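Local coordinates for polyisoprenyl-teichoic acid--peptidoglycan teichoic acid transferase TagV (Bacillus subtilis, PDB 6UF3), which belongs to the LytR-CpsA-Psr family of bacterial cell-envelope proteins and is built round a central mixed beta sheet flanked by helices, at residues I8-Y16 against Y68-V77; N169-A178 against Q208-I219. All coordinates share one frame; numbering follows the deposited sequence.

Starting at the N terminus, strand 6-13 runs through the interior of the mixed sheet, between strands 25-34 and 90-94. After it come strands 25-34 and 39-44 and two short strands, and then the chain returns at 68-77, where interaction 1 closes the loop by laying the start of helix 72-84 against that first strand. Interaction 2 opens on helix 158-177: the chain passes through helices 181-191 and 201-210 before 208-219 folds back along 169-178. The two loops follow in series, neither nesting nor crossing; the contacts lie on opposite sides of the chain's centre. Interaction 1 ties helix to sheet; interaction 2 joins helix 158-177 to the end of helix 201-210 and the turn before edge strand 220-222.

Interaction 1. Residues I8-Y16 against Y68-V77; sequences ILFMGIEDY and YSKGGKDETV
This is a helix-on-sheet contact in the core of the family's alpha/beta fold: alternate residues of the inner strand, Leu9, Met11 and Ile13, send their side chains to the start of helix 72-84 and to Tyr68 in the loop before it. The Tyr68 ring is clamped on both faces. Ile13 CG2 sits almost exactly on its normal, 4.1 Å from the ring centroid, a CH-pi contact, while Gly72 C of its own segment lies toward the rim of the opposite face. The other branch of Ile13 lies over the rim on the same side as CG2, with CD1 3.7 Å from Tyr68 CE1. Met11 completes the setting as a Met-aromatic contact, its SD 5.3 Å from the ring centroid and 80° off the normal, so the sulfur lies at the edge, on the CE2 side.

That same SD also rests on the helix, 3.7 Å from Thr76 CG2. A bend at the end of the Met11 chain (chi3 -80°) swings CE toward Val77 CG2 and Lys73 CB. Two residues earlier on the strand, Leu9 CD2 sits between Thr76 CG2 and Val77 CG2, 4.0 Å from each. The interface is thus apolar, although Lys73 NZ leads away to a salt bridge with Glu196, and Leu28 and Thr93 of the flanking strands pack against the same Met11.

Beyond the strand the chain curls round so that Tyr16 comes back over Ile13, whose CD1 lies over one face of the Tyr16 ring. At the edge of that ring, near its plane, Tyr68 OH approaches Tyr16 CD1 to 3.5 Å.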
loop_
_atom_site.group_PDB
_atom_site.type_symbol
_atom_site.label_atom_id
_atom_site.label_comp_id
_atom_site.label_asym_id
_atom_site.label_seq_id
_atom_site.Cartn_x
_atom_site.Cartn_y
_atom_site.Cartn_z
ATOM N N ILE A 8 9.345 -0.450 1.878
ATOM C CA ILE A 8 8.651 -0.615 0.601
ATOM C C ILE A 8 7.445 0.315 0.595
ATOM O O ILE A 8 6.679 0.350 1.563
ATOM C CB ILE A 8 8.176 -2.060 0.366
ATOM C CG1 ILE A 8 9.290 -3.073 0.619
ATOM C CG2 ILE A 8 7.622 -2.201 -1.066
ATOM C CD1 ILE A 8 8.795 -4.514 0.578
ATOM N N LEU A 9 7.272 1.069 -0.491
ATOM C CA LEU A 9 6.032 1.800 -0.729
ATOM C C LEU A 9 5.221 1.054 -1.780
ATOM O O LEU A 9 5.705 0.817 -2.897
ATOM C CB LEU A 9 6.300 3.236 -1.198
ATOM C CG LEU A 9 5.051 4.013 -1.673
ATOM C CD1 LEU A 9 4.024 4.215 -0.550
ATOM C CD2 LEU A 9 5.441 5.390 -2.283
ATOM N N PHE A 10 3.990 0.703 -1.425
ATOM C CA PHE A 10 3.031 0.081 -2.323
ATOM C C PHE A 10 2.063 1.150 -2.807
ATOM O O PHE A 10 1.411 1.814 -1.998
ATOM C CB PHE A 10 2.257 -1.030 -1.605
ATOM C CG PHE A 10 3.098 -2.219 -1.222
ATOM C CD1 PHE A 10 3.762 -2.249 -0.001
ATOM C CD2 PHE A 10 3.205 -3.311 -2.071
ATOM C CE1 PHE A 10 4.534 -3.347 0.360
ATOM C CE2 PHE A 10 3.980 -4.400 -1.722
ATOM C CZ PHE A 10 4.635 -4.418 -0.499
ATOM N N MET A 11 1.980 1.315 -4.124
ATOM C CA MET A 11 1.116 2.295 -4.774
ATOM C C MET A 11 0.080 1.546 -5.598
ATOM O O MET A 11 0.436 0.715 -6.445
ATOM C CB MET A 11 1.938 3.239 -5.657
ATOM C CG MET A 11 2.835 4.175 -4.861
ATOM S SD MET A 11 4.136 4.940 -5.877
ATOM C CE MET A 11 5.329 3.598 -5.943
ATOM N N GLY A 12 -1.195 1.804 -5.321
ATOM C CA GLY A 12 -2.288 1.333 -6.150
ATOM C C GLY A 12 -2.875 2.500 -6.935
ATOM O O GLY A 12 -3.219 3.528 -6.352
ATOM N N ILE A 13 -2.956 2.324 -8.257
ATOM C CA ILE A 13 -3.436 3.371 -9.155
ATOM C C ILE A 13 -4.441 2.783 -10.139
ATOM O O ILE A 13 -4.574 1.569 -10.283
ATOM C CB ILE A 13 -2.284 4.053 -9.916
ATOM C CG1 ILE A 13 -1.649 3.067 -10.891
ATOM C CG2 ILE A 13 -1.236 4.597 -8.950
ATOM C CD1 ILE A 13 -0.607 3.706 -11.766
ATOM N N GLU A 14 -5.171 3.669 -10.810
ATOM C CA GLU A 14 -6.055 3.261 -11.895
ATOM C C GLU A 14 -5.370 3.418 -13.247
ATOM O O GLU A 14 -5.237 2.447 -14.001
ATOM C CB GLU A 14 -7.366 4.064 -11.860
ATOM C CG GLU A 14 -8.315 3.720 -13.001
ATOM C CD GLU A 14 -9.704 4.317 -12.833
ATOM O OE1 GLU A 14 -9.977 4.933 -11.781
ATOM O OE2 GLU A 14 -10.526 4.162 -13.763
ATOM N N ASP A 15 -4.906 4.628 -13.557
ATOM C CA ASP A 15 -4.285 4.943 -14.838
ATOM C C ASP A 15 -2.800 5.218 -14.632
ATOM O O ASP A 15 -2.433 6.155 -13.912
ATOM C CB ASP A 15 -4.953 6.155 -15.490
ATOM C CG ASP A 15 -6.424 5.929 -15.791
ATOM O OD1 ASP A 15 -6.756 4.925 -16.455
ATOM O OD2 ASP A 15 -7.249 6.763 -15.359
ATOM N N TYR A 16 -1.949 4.412 -15.276
ATOM C CA TYR A 16 -0.542 4.773 -15.398
ATOM C C TYR A 16 -0.346 6.043 -16.227
ATOM O O TYR A 16 0.666 6.728 -16.054
ATOM C CB TYR A 16 0.247 3.629 -16.036
ATOM C CG TYR A 16 0.685 2.531 -15.090
ATOM C CD1 TYR A 16 1.643 2.765 -14.114
ATOM C CD2 TYR A 16 0.160 1.251 -15.200
ATOM C CE1 TYR A 16 2.049 1.754 -13.250
ATOM C CE2 TYR A 16 0.558 0.237 -14.348
ATOM C CZ TYR A 16 1.500 0.493 -13.373
ATOM O OH TYR A 16 1.891 -0.523 -12.522
ATOM N N TYR A 68 1.266 11.456 -7.628
ATOM C CA TYR A 68 1.492 10.583 -8.773
ATOM C C TYR A 68 1.072 11.262 -10.062
ATOM O O TYR A 68 1.660 11.008 -11.116
ATOM C CB TYR A 68 0.741 9.261 -8.587
ATOM C CG TYR A 68 1.313 8.102 -9.380
ATOM C CD1 TYR A 68 0.902 7.868 -10.677
ATOM C CD2 TYR A 68 2.246 7.238 -8.821
ATOM C CE1 TYR A 68 1.415 6.818 -11.422
ATOM C CE2 TYR A 68 2.767 6.173 -9.560
ATOM C CZ TYR A 68 2.347 5.972 -10.856
ATOM O OH TYR A 68 2.846 4.925 -11.610
ATOM N N SER A 69 0.070 12.139 -9.990
ATOM C CA SER A 69 -0.377 12.854 -11.168
ATOM C C SER A 69 0.501 14.054 -11.483
ATOM O O SER A 69 0.282 14.710 -12.504
ATOM C CB SER A 69 -1.817 13.324 -10.977
ATOM O OG SER A 69 -1.842 14.440 -10.106
ATOM N N LYS A 70 1.472 14.364 -10.629
ATOM C CA LYS A 70 2.315 15.541 -10.806
ATOM C C LYS A 70 3.784 15.164 -10.701
ATOM O O LYS A 70 4.555 15.753 -9.939
ATOM C CB LYS A 70 1.925 16.604 -9.784
ATOM C CG LYS A 70 0.503 17.108 -9.969
ATOM C CD LYS A 70 0.226 18.295 -9.083
ATOM C CE LYS A 70 -1.212 18.766 -9.225
ATOM N NZ LYS A 70 -1.591 18.986 -10.640
ATOM N N GLY A 71 4.189 14.152 -11.468
ATOM C CA GLY A 71 5.565 13.694 -11.467
ATOM C C GLY A 71 5.733 12.187 -11.384
ATOM O O GLY A 71 6.858 11.680 -11.403
ATOM N N GLY A 72 4.629 11.459 -11.278
ATOM C CA GLY A 72 4.688 10.006 -11.346
ATOM C C GLY A 72 5.178 9.340 -10.071
ATOM O O GLY A 72 5.146 9.908 -8.967
ATOM N N LYS A 73 5.642 8.095 -10.233
ATOM C CA LYS A 73 6.065 7.335 -9.062
ATOM C C LYS A 73 7.225 8.008 -8.340
ATOM O O LYS A 73 7.308 7.922 -7.110
ATOM C CB LYS A 73 6.436 5.901 -9.443
ATOM C CG LYS A 73 7.707 5.772 -10.263
ATOM C CD LYS A 73 8.148 4.325 -10.392
ATOM C CE LYS A 73 9.310 4.197 -11.354
ATOM N NZ LYS A 73 9.032 4.869 -12.667
ATOM N N ASP A 74 8.126 8.672 -9.074
ATOM C CA ASP A 74 9.238 9.365 -8.423
ATOM C C ASP A 74 8.729 10.472 -7.506
ATOM O O ASP A 74 9.232 10.652 -6.385
ATOM C CB ASP A 74 10.187 9.959 -9.471
ATOM C CG ASP A 74 10.952 8.905 -10.261
ATOM O OD1 ASP A 74 10.890 7.702 -9.918
ATOM O OD2 ASP A 74 11.631 9.297 -11.236
ATOM N N GLU A 75 7.734 11.234 -7.969
ATOM C CA GLU A 75 7.178 12.295 -7.132
ATOM C C GLU A 75 6.432 11.718 -5.934
ATOM O O GLU A 75 6.555 12.232 -4.817
ATOM C CB GLU A 75 6.287 13.210 -7.979
ATOM C CG GLU A 75 5.674 14.379 -7.239
ATOM C CD GLU A 75 6.690 15.388 -6.725
ATOM O OE1 GLU A 75 7.810 15.454 -7.252
ATOM O OE2 GLU A 75 6.361 16.129 -5.777
ATOM N N THR A 76 5.688 10.622 -6.130
ATOM C CA THR A 76 5.004 10.013 -4.989
ATOM C C THR A 76 6.001 9.493 -3.957
ATOM O O THR A 76 5.839 9.722 -2.752
ATOM C CB THR A 76 4.098 8.869 -5.455
ATOM O OG1 THR A 76 3.078 9.397 -6.299
ATOM C CG2 THR A 76 3.426 8.225 -4.263
ATOM N N VAL A 77 7.038 8.782 -4.415
ATOM C CA VAL A 77 8.051 8.250 -3.506
ATOM C C VAL A 77 8.689 9.373 -2.704
ATOM O O VAL A 77 8.815 9.288 -1.477
ATOM C CB VAL A 77 9.112 7.447 -4.274
ATOM C CG1 VAL A 77 10.312 7.172 -3.360
ATOM C CG2 VAL A 77 8.516 6.115 -4.776
#

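Interaction 2. Residues N169-A178 against Q208-I219; sequences NALIDRMSSA and QQIYSGFTSKKI
Gln208 reaches across to Met175 and Ala178 and closes off the C-terminal end of helix 158-177. From CB the side chain extends to CG, which stands anti to the backbone N and passes 3.4 Å from Met175 O. A bend at chi2 then brings CD and NE2 round to that same oxygen. At the tip NE2 donates to Met175 O at 2.8 Å, a nearly straight bond (172°) with Met175 O lying in the plane of the Gln208 amide. NE2 also makes a weak bond to Ala178 O, 3.1 Å away, so one nitrogen spans two carbonyls at the helix end. Ile184 of helix 181-191 packs on both Gln208 and Ala178.

The next carbonyl after Met175, that of Ser176, is met by backbone. Tyr211 to Phe214 form a type II beta turn with Gly213 at its positive-phi position, and Gly213 N donates in a straight line (178°) to Ser176 O at 3.0 Å. Ser176 itself turns OG back to Ile172 O, which also accepts Ser176 N from the other side of the carbonyl plane; its CB meanwhile nestles against the carbonyl oxygens of Tyr211 and Phe214.

One turn earlier, Asp173 grips the start of the 3-10 segment with both carboxylate oxygens: OD1 takes Ser216 N on its syn lone pair at 2.6 Å, and OD2 takes Ser216 OG at 2.7 Å, on its syn side but 23° out of the carboxylate plane. Alongside, Ile172 and Ile219 meet tip to tip, CD1 to CD1 at 3.8 Å, both touching Met42 of the sheet.

The carbonyls of Met175 and Ser176, and more weakly that of Ala178, thus receive N-H groups from Gln208 and Gly213, and a carboxylate, probably ionised, has both oxygens engaged by Ser216, which should fix its rotation.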
loop_
_atom_site.group_PDB
_atom_site.type_symbol
_atom_site.label_atom_id
_atom_site.label_comp_id
_atom_site.label_asym_id
_atom_site.label_seq_id
_atom_site.Cartn_x
_atom_site.Cartn_y
_atom_site.Cartn_z
ATOM N N ASN A 169 -2.184 -7.750 3.907
ATOM C CA ASN A 169 -1.924 -8.720 4.967
ATOM C C ASN A 169 -2.165 -10.136 4.472
ATOM O O ASN A 169 -1.404 -11.056 4.803
ATOM C CB ASN A 169 -2.814 -8.445 6.185
ATOM C CG ASN A 169 -2.337 -7.252 7.011
ATOM O OD1 ASN A 169 -1.189 -6.831 6.911
ATOM N ND2 ASN A 169 -3.225 -6.713 7.831
ATOM N N ALA A 170 -3.225 -10.334 3.682
ATOM C CA ALA A 170 -3.512 -11.677 3.178
ATOM C C ALA A 170 -2.421 -12.158 2.230
ATOM O O ALA A 170 -2.039 -13.337 2.251
ATOM C CB ALA A 170 -4.878 -11.691 2.493
ATOM N N LEU A 171 -1.907 -11.256 1.392
ATOM C CA LEU A 171 -0.786 -11.617 0.523
ATOM C C LEU A 171 0.455 -11.970 1.337
ATOM O O LEU A 171 1.166 -12.932 1.021
ATOM C CB LEU A 171 -0.489 -10.464 -0.447
ATOM C CG LEU A 171 -1.539 -10.288 -1.550
ATOM C CD1 LEU A 171 -1.406 -8.945 -2.269
ATOM C CD2 LEU A 171 -1.494 -11.448 -2.550
ATOM N N ILE A 172 0.750 -11.180 2.377
ATOM C CA ILE A 172 1.887 -11.482 3.243
ATOM C C ILE A 172 1.721 -12.851 3.885
ATOM O O ILE A 172 2.675 -13.631 3.976
ATOM C CB ILE A 172 2.054 -10.378 4.307
ATOM C CG1 ILE A 172 2.511 -9.075 3.649
ATOM C CG2 ILE A 172 3.038 -10.818 5.392
ATOM C CD1 ILE A 172 2.429 -7.854 4.542
ATOM N N ASP A 173 0.513 -13.159 4.358
ATOM C CA ASP A 173 0.278 -14.450 4.997
ATOM C C ASP A 173 0.445 -15.585 4.005
ATOM O O ASP A 173 1.020 -16.632 4.335
ATOM C CB ASP A 173 -1.117 -14.482 5.626
ATOM C CG ASP A 173 -1.192 -13.648 6.887
ATOM O OD1 ASP A 173 -0.125 -13.469 7.496
ATOM O OD2 ASP A 173 -2.287 -13.172 7.255
ATOM N N ARG A 174 -0.040 -15.390 2.777
ATOM C CA ARG A 174 0.117 -16.424 1.762
ATOM C C ARG A 174 1.589 -16.683 1.476
ATOM O O ARG A 174 2.036 -17.834 1.473
ATOM C CB ARG A 174 -0.614 -16.029 0.484
ATOM C CG ARG A 174 -0.271 -16.947 -0.655
ATOM C CD ARG A 174 -1.020 -18.253 -0.489
ATOM N NE ARG A 174 -2.449 -18.012 -0.615
ATOM C CZ ARG A 174 -3.058 -17.823 -1.778
ATOM N NH1 ARG A 174 -4.363 -17.597 -1.820
ATOM N NH2 ARG A 174 -2.358 -17.869 -2.903
ATOM N N MET A 175 2.363 -15.623 1.245
ATOM C CA MET A 175 3.782 -15.830 0.981
ATOM C C MET A 175 4.494 -16.419 2.195
ATOM O O MET A 175 5.356 -17.288 2.041
ATOM C CB MET A 175 4.448 -14.524 0.526
ATOM C CG MET A 175 5.069 -13.682 1.643
ATOM S SD MET A 175 6.244 -12.424 1.074
ATOM C CE MET A 175 7.255 -12.231 2.535
ATOM N N SER A 176 4.123 -16.004 3.408
ATOM C CA SER A 176 4.832 -16.481 4.587
ATOM C C SER A 176 4.548 -17.945 4.857
ATOM O O SER A 176 5.401 -18.639 5.414
ATOM C CB SER A 176 4.455 -15.650 5.813
ATOM O OG SER A 176 4.879 -14.309 5.661
ATOM N N SER A 177 3.368 -18.425 4.481
ATOM C CA SER A 177 3.007 -19.801 4.783
ATOM C C SER A 177 3.430 -20.783 3.698
ATOM O O SER A 177 3.397 -21.994 3.939
ATOM C CB SER A 177 1.499 -19.912 5.026
ATOM O OG SER A 177 0.767 -19.563 3.870
ATOM N N ALA A 178 3.840 -20.299 2.526
ATOM C CA ALA A 178 4.303 -21.174 1.460
ATOM C C ALA A 178 5.631 -21.829 1.835
ATOM O O ALA A 178 6.398 -21.322 2.659
ATOM C CB ALA A 178 4.449 -20.392 0.154
ATOM N N GLN A 208 10.897 -13.996 1.192
ATOM C CA GLN A 208 9.993 -15.088 1.537
ATOM C C GLN A 208 10.681 -16.082 2.459
ATOM O O GLN A 208 10.074 -16.578 3.416
ATOM C CB GLN A 208 9.497 -15.796 0.276
ATOM C CG GLN A 208 8.306 -16.723 0.499
ATOM C CD GLN A 208 8.690 -18.042 1.159
ATOM O OE1 GLN A 208 9.822 -18.508 1.020
ATOM N NE2 GLN A 208 7.750 -18.642 1.890
ATOM N N GLN A 209 11.948 -16.391 2.181
ATOM C CA GLN A 209 12.650 -17.335 3.040
ATOM C C GLN A 209 12.853 -16.763 4.438
ATOM O O GLN A 209 12.718 -17.482 5.434
ATOM C CB GLN A 209 13.985 -17.734 2.409
ATOM C CG GLN A 209 14.654 -18.899 3.114
ATOM C CD GLN A 209 15.435 -18.456 4.336
ATOM O OE1 GLN A 209 15.925 -17.326 4.386
ATOM N NE2 GLN A 209 15.562 -19.345 5.326
ATOM N N ILE A 210 13.162 -15.468 4.538
ATOM C CA ILE A 210 13.422 -14.876 5.847
ATOM C C ILE A 210 12.155 -14.851 6.688
ATOM O O ILE A 210 12.181 -15.140 7.890
ATOM C CB ILE A 210 14.006 -13.462 5.676
ATOM C CG1 ILE A 210 15.431 -13.534 5.121
ATOM C CG2 ILE A 210 13.980 -12.704 7.004
ATOM C CD1 ILE A 210 15.913 -12.206 4.551
ATOM N N TYR A 211 11.029 -14.491 6.078
ATOM C CA TYR A 211 9.764 -14.377 6.784
ATOM C C TYR A 211 8.934 -15.653 6.684
ATOM O O TYR A 211 7.720 -15.619 6.901
ATOM C CB TYR A 211 8.997 -13.160 6.258
ATOM C CG TYR A 211 9.635 -11.874 6.739
ATOM C CD1 TYR A 211 9.310 -11.346 7.978
ATOM C CD2 TYR A 211 10.584 -11.203 5.965
ATOM C CE1 TYR A 211 9.901 -10.177 8.442
ATOM C CE2 TYR A 211 11.176 -10.022 6.414
ATOM C CZ TYR A 211 10.825 -9.517 7.654
ATOM O OH TYR A 211 11.396 -8.360 8.141
ATOM N N SER A 212 9.560 -16.772 6.328
ATOM C CA SER A 212 8.852 -18.040 6.346
ATOM C C SER A 212 8.347 -18.314 7.756
ATOM O O SER A 212 9.114 -18.268 8.719
ATOM C CB SER A 212 9.769 -19.171 5.884
ATOM O OG SER A 212 9.097 -20.414 5.958
ATOM N N GLY A 213 7.048 -18.572 7.877
ATOM C CA GLY A 213 6.438 -18.797 9.171
ATOM C C GLY A 213 5.964 -17.541 9.864
ATOM O O GLY A 213 5.346 -17.631 10.928
ATOM N N PHE A 214 6.236 -16.369 9.298
ATOM C CA PHE A 214 5.703 -15.126 9.816
ATOM C C PHE A 214 4.186 -15.104 9.626
ATOM O O PHE A 214 3.605 -15.954 8.944
ATOM C CB PHE A 214 6.400 -13.969 9.101
ATOM C CG PHE A 214 6.076 -12.594 9.626
ATOM C CD1 PHE A 214 6.610 -12.129 10.812
ATOM C CD2 PHE A 214 5.289 -11.740 8.869
ATOM C CE1 PHE A 214 6.319 -10.835 11.259
ATOM C CE2 PHE A 214 5.002 -10.454 9.305
ATOM C CZ PHE A 214 5.521 -10.002 10.489
ATOM N N THR A 215 3.535 -14.121 10.241
ATOM C CA THR A 215 2.091 -14.008 10.132
ATOM C C THR A 215 1.718 -12.543 10.303
ATOM O O THR A 215 2.366 -11.819 11.067
ATOM C CB THR A 215 1.386 -14.898 11.168
ATOM O OG1 THR A 215 -0.014 -14.973 10.875
ATOM C CG2 THR A 215 1.589 -14.361 12.581
ATOM N N SER A 216 0.693 -12.100 9.562
ATOM C CA SER A 216 0.389 -10.678 9.517
ATOM C C SER A 216 -0.075 -10.137 10.862
ATOM O O SER A 216 0.016 -8.919 11.081
ATOM C CB SER A 216 -0.661 -10.383 8.436
ATOM O OG SER A 216 -1.922 -10.938 8.755
ATOM N N LYS A 217 -0.554 -10.998 11.766
ATOM C CA LYS A 217 -0.888 -10.520 13.105
ATOM C C LYS A 217 0.324 -9.893 13.787
ATOM O O LYS A 217 0.171 -8.987 14.612
ATOM C CB LYS A 217 -1.454 -11.655 13.961
ATOM C CG LYS A 217 -1.840 -11.230 15.383
ATOM C CD LYS A 217 -2.628 -12.300 16.108
ATOM C CE LYS A 217 -2.749 -11.984 17.599
ATOM N NZ LYS A 217 -2.924 -10.514 17.819
ATOM N N LYS A 218 1.532 -10.336 13.434
ATOM C CA LYS A 218 2.731 -9.832 14.090
ATOM C C LYS A 218 3.166 -8.468 13.584
ATOM O O LYS A 218 4.039 -7.851 14.205
ATOM C CB LYS A 218 3.878 -10.827 13.927
ATOM C CG LYS A 218 3.680 -12.084 14.780
ATOM C CD LYS A 218 4.712 -13.140 14.462
ATOM C CE LYS A 218 4.509 -14.378 15.328
ATOM N NZ LYS A 218 5.456 -15.441 14.908
ATOM N N ILE A 219 2.586 -7.990 12.485
ATOM C CA ILE A 219 2.948 -6.679 11.955
ATOM C C ILE A 219 2.487 -5.603 12.925
ATOM O O ILE A 219 1.360 -5.645 13.436
ATOM C CB ILE A 219 2.326 -6.463 10.569
ATOM C CG1 ILE A 219 2.828 -7.522 9.596
ATOM C CG2 ILE A 219 2.664 -5.050 10.058
ATOM C CD1 ILE A 219 2.043 -7.582 8.278
#